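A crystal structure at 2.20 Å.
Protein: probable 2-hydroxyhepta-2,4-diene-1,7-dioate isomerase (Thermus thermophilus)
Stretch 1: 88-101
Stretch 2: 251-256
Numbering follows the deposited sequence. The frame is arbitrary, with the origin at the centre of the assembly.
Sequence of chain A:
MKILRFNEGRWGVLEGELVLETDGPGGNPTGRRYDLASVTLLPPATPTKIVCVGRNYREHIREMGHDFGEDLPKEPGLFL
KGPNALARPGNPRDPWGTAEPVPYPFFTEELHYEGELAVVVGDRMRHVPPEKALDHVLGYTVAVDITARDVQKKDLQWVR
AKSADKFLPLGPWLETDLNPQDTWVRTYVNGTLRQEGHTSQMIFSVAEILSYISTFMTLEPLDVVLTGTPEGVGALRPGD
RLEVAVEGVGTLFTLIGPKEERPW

Stretch 1 (88-101) RPGNPRDPWGTAEP
Stretch 2, residues 251-256: TLFTLI

A strand can be gripped by a chain that forms no sheet with it, for instance by curling into a hollow that matches the strand's side chains. In this probable isomerase from Thermus thermophilus, residues 251-256 are a strand, with phi/psi running from -121/126 at Thr-251 through -157/157 at Leu-255 to -94/131 at Ile-256. Residues 88-101 are mostly loop: a type I turn from Asn-91 to Asp-94, then a weakly bonded helix about 95-98. The register places CA of Gly-90 4.8 Å from CA of Phe-253, CA of Ala-99 5.3 Å from CA of Thr-254, and CA of Pro-101 5.2 Å from CA of Leu-255. From Ala-99 to Pro-101 the loop runs the same way as the strand from Thr-254 to Leu-255. Together the stretches bury 571 Å².

One direct hydrogen bond joins them, Gly-90 N to Phe-253 O (2.8 Å, 159°). Glycine suits the place: an ideal CB on Gly-90 would lie a tight 3.0 Å from Phe-253 CB, and within its own loop would clash with Pro-95 O at 2.6 Å. Two waters extend the polar seam. One donates to Gly-90 O and Thr-251 O and accepts from Phe-253 N; the other donates to Arg-88 O and Glu-100 O and accepts from Thr-254 OG1.

The main bump is Phe-253 (chi1 -65°, m; chi2 -83°), which points toward the loop and has 129 Å² covered by it. Pro-95 CB sits over one face of its ring, 3.9 Å from the centroid and 22° off the normal, a CH-pi contact offered by a compact, rigid ring. Trp-96 (chi1 -40°, m; chi2 122°) leaves its backbone sideways but brings its end nearer. The edge of Phe-253 meets the indole's face, with planes at 89° and six-membered-ring centroids 5.5 Å apart; Trp-96 CH2 approaches Phe-253 CD1 to 3.7 Å. Pro-92 adds CB at 4.4 Å from Phe-253 CE2.

The second bump is Leu-255 (p, p), with 94 Å² covered; it places CD1 3.4 Å from Pro-101 CB and CD2 3.6 Å from Trp-96 O. Smaller pieces fill the remaining relief. Ala-99 points its CB toward the strand, 3.5 Å from Phe-253 O and 3.9 Å from Thr-254 CA, while Leu-252 (t, p) sets CD1 3.6 Å from Pro-89 CB.

The hollow keeps its shape through internal bonds. Thr-98 OG1 (chi1 51°, p) accepts from Asn-91 N at 2.8 Å and donates to Asp-94 O at 2.6 Å, tying turn to helix. Asn-91 OD1 accepts from Arg-93 N at 2.9 Å, and Glu-100 OE1 accepts from Arg-88 N at 2.8 Å, drawing the loop's ends together.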

# COMPACT_ATOMS: atom_id res chain seq x y z
N ARG A 88 -16.47 -1.02 -4.24
CA ARG A 88 -17.48 0.00 -4.50
C ARG A 88 -18.60 0.03 -3.48
O ARG A 88 -19.09 -1.01 -3.05
CB ARG A 88 -18.10 -0.18 -5.89
CG ARG A 88 -17.13 0.01 -7.05
CD ARG A 88 -17.88 -0.04 -8.38
NE ARG A 88 -18.47 -1.36 -8.59
CZ ARG A 88 -17.80 -2.41 -9.06
NH1 ARG A 88 -16.51 -2.28 -9.38
NH2 ARG A 88 -18.40 -3.58 -9.19
N PRO A 89 -19.02 1.23 -3.08
CA PRO A 89 -20.10 1.41 -2.11
C PRO A 89 -21.44 1.32 -2.84
O PRO A 89 -21.55 1.70 -4.00
CB PRO A 89 -19.86 2.82 -1.59
CG PRO A 89 -19.37 3.53 -2.84
CD PRO A 89 -18.40 2.53 -3.43
N GLY A 90 -22.45 0.81 -2.16
CA GLY A 90 -23.74 0.73 -2.80
C GLY A 90 -24.27 2.14 -3.02
O GLY A 90 -24.12 3.02 -2.17
N ASN A 91 -24.87 2.36 -4.19
CA ASN A 91 -25.48 3.64 -4.54
C ASN A 91 -26.75 3.76 -3.68
O ASN A 91 -27.60 2.88 -3.70
CB ASN A 91 -25.85 3.62 -6.03
CG ASN A 91 -26.32 4.97 -6.54
OD1 ASN A 91 -27.18 5.61 -5.94
ND2 ASN A 91 -25.76 5.40 -7.66
N PRO A 92 -26.88 4.85 -2.91
CA PRO A 92 -28.05 5.06 -2.05
C PRO A 92 -29.41 4.99 -2.76
O PRO A 92 -30.45 4.81 -2.12
CB PRO A 92 -27.79 6.43 -1.43
CG PRO A 92 -26.31 6.45 -1.32
CD PRO A 92 -25.88 5.91 -2.68
N ARG A 93 -29.41 5.12 -4.08
CA ARG A 93 -30.66 5.05 -4.84
C ARG A 93 -31.06 3.60 -5.15
O ARG A 93 -32.18 3.35 -5.58
CB ARG A 93 -30.53 5.86 -6.13
CG ARG A 93 -30.15 7.32 -5.88
CD ARG A 93 -31.22 8.09 -5.09
NE ARG A 93 -32.46 8.25 -5.85
CZ ARG A 93 -33.18 9.37 -5.89
NH1 ARG A 93 -32.80 10.44 -5.20
NH2 ARG A 93 -34.29 9.42 -6.63
N ASP A 94 -30.14 2.67 -4.92
CA ASP A 94 -30.35 1.22 -5.13
C ASP A 94 -29.16 0.49 -4.49
O ASP A 94 -28.34 -0.11 -5.18
CB ASP A 94 -30.46 0.89 -6.62
CG ASP A 94 -30.59 -0.60 -6.88
OD1 ASP A 94 -31.07 -1.33 -5.99
OD2 ASP A 94 -30.22 -1.05 -7.99
N PRO A 95 -29.07 0.54 -3.15
CA PRO A 95 -28.04 -0.04 -2.28
C PRO A 95 -27.57 -1.45 -2.58
O PRO A 95 -26.45 -1.68 -3.03
CB PRO A 95 -28.67 0.04 -0.89
CG PRO A 95 -29.63 1.16 -1.00
CD PRO A 95 -30.23 0.95 -2.35
N TRP A 96 -28.45 -2.41 -2.30
CA TRP A 96 -28.14 -3.82 -2.47
C TRP A 96 -27.93 -4.28 -3.90
O TRP A 96 -27.25 -5.27 -4.15
CB TRP A 96 -29.24 -4.63 -1.80
CG TRP A 96 -29.67 -4.00 -0.51
CD1 TRP A 96 -30.93 -3.57 -0.18
CD2 TRP A 96 -28.84 -3.70 0.62
NE1 TRP A 96 -30.93 -3.03 1.08
CE2 TRP A 96 -29.66 -3.09 1.60
CE3 TRP A 96 -27.47 -3.88 0.90
CZ2 TRP A 96 -29.17 -2.67 2.84
CZ3 TRP A 96 -26.98 -3.46 2.13
CH2 TRP A 96 -27.83 -2.86 3.09
N GLY A 97 -28.51 -3.56 -4.86
CA GLY A 97 -28.33 -3.95 -6.24
C GLY A 97 -27.08 -3.41 -6.91
O GLY A 97 -26.71 -3.86 -7.99
N THR A 98 -26.41 -2.45 -6.27
CA THR A 98 -25.21 -1.85 -6.85
C THR A 98 -23.92 -2.06 -6.06
O THR A 98 -22.84 -2.06 -6.65
CB THR A 98 -25.40 -0.33 -7.04
OG1 THR A 98 -25.86 0.25 -5.82
CG2 THR A 98 -26.40 -0.06 -8.15
N ALA A 99 -24.02 -2.23 -4.75
CA ALA A 99 -22.84 -2.43 -3.93
C ALA A 99 -22.00 -3.60 -4.44
O ALA A 99 -22.53 -4.65 -4.80
CB ALA A 99 -23.23 -2.67 -2.48
N GLU A 100 -20.68 -3.41 -4.48
CA GLU A 100 -19.79 -4.46 -4.94
C GLU A 100 -19.72 -5.49 -3.82
O GLU A 100 -19.33 -5.17 -2.70
CB GLU A 100 -18.40 -3.90 -5.24
CG GLU A 100 -17.37 -4.97 -5.58
CD GLU A 100 -16.12 -4.38 -6.21
OE1 GLU A 100 -15.78 -3.21 -5.90
OE2 GLU A 100 -15.46 -5.09 -7.01
N PRO A 101 -20.10 -6.74 -4.11
CA PRO A 101 -20.06 -7.78 -3.08
C PRO A 101 -18.65 -8.11 -2.61
O PRO A 101 -17.70 -8.07 -3.39
CB PRO A 101 -20.71 -8.99 -3.76
CG PRO A 101 -21.56 -8.38 -4.85
CD PRO A 101 -20.66 -7.27 -5.36
N THR A 251 -24.21 7.11 4.56
CA THR A 251 -24.37 5.71 4.88
C THR A 251 -23.70 4.83 3.85
O THR A 251 -23.97 4.95 2.66
CB THR A 251 -25.85 5.33 4.96
OG1 THR A 251 -26.50 6.16 5.93
CG2 THR A 251 -26.00 3.87 5.37
N LEU A 252 -22.83 3.95 4.31
CA LEU A 252 -22.14 3.02 3.44
C LEU A 252 -22.93 1.72 3.36
O LEU A 252 -23.22 1.09 4.39
CB LEU A 252 -20.74 2.73 3.97
CG LEU A 252 -19.96 1.58 3.32
CD1 LEU A 252 -19.80 1.82 1.82
CD2 LEU A 252 -18.59 1.48 4.01
N PHE A 253 -23.28 1.32 2.15
CA PHE A 253 -24.02 0.08 1.92
C PHE A 253 -23.10 -0.94 1.26
O PHE A 253 -22.45 -0.65 0.26
CB PHE A 253 -25.21 0.33 1.00
CG PHE A 253 -26.25 1.24 1.59
CD1 PHE A 253 -27.22 0.74 2.46
CD2 PHE A 253 -26.29 2.59 1.24
CE1 PHE A 253 -28.21 1.57 2.98
CE2 PHE A 253 -27.28 3.43 1.76
CZ PHE A 253 -28.24 2.91 2.63
N THR A 254 -23.04 -2.14 1.82
CA THR A 254 -22.22 -3.19 1.24
C THR A 254 -22.84 -4.54 1.58
O THR A 254 -23.81 -4.61 2.34
CB THR A 254 -20.77 -3.13 1.76
OG1 THR A 254 -19.97 -4.06 1.02
CG2 THR A 254 -20.71 -3.50 3.23
N LEU A 255 -22.30 -5.61 1.01
CA LEU A 255 -22.84 -6.93 1.27
C LEU A 255 -21.83 -8.04 1.03
O LEU A 255 -20.87 -7.88 0.27
CB LEU A 255 -24.10 -7.17 0.43
CG LEU A 255 -23.99 -7.17 -1.10
CD1 LEU A 255 -23.25 -8.41 -1.56
CD2 LEU A 255 -25.37 -7.16 -1.70
N ILE A 256 -22.06 -9.17 1.68
CA ILE A 256 -21.18 -10.31 1.54
C ILE A 256 -21.69 -11.25 0.46
O ILE A 256 -22.87 -11.62 0.43
CB ILE A 256 -21.08 -11.08 2.86
CG1 ILE A 256 -20.82 -10.09 4.00
CG2 ILE A 256 -19.95 -12.10 2.78
CD1 ILE A 256 -19.55 -9.26 3.81
O HOH W 1 -18.88 -3.01 -1.22
O HOH W 2 -22.88 3.38 0.32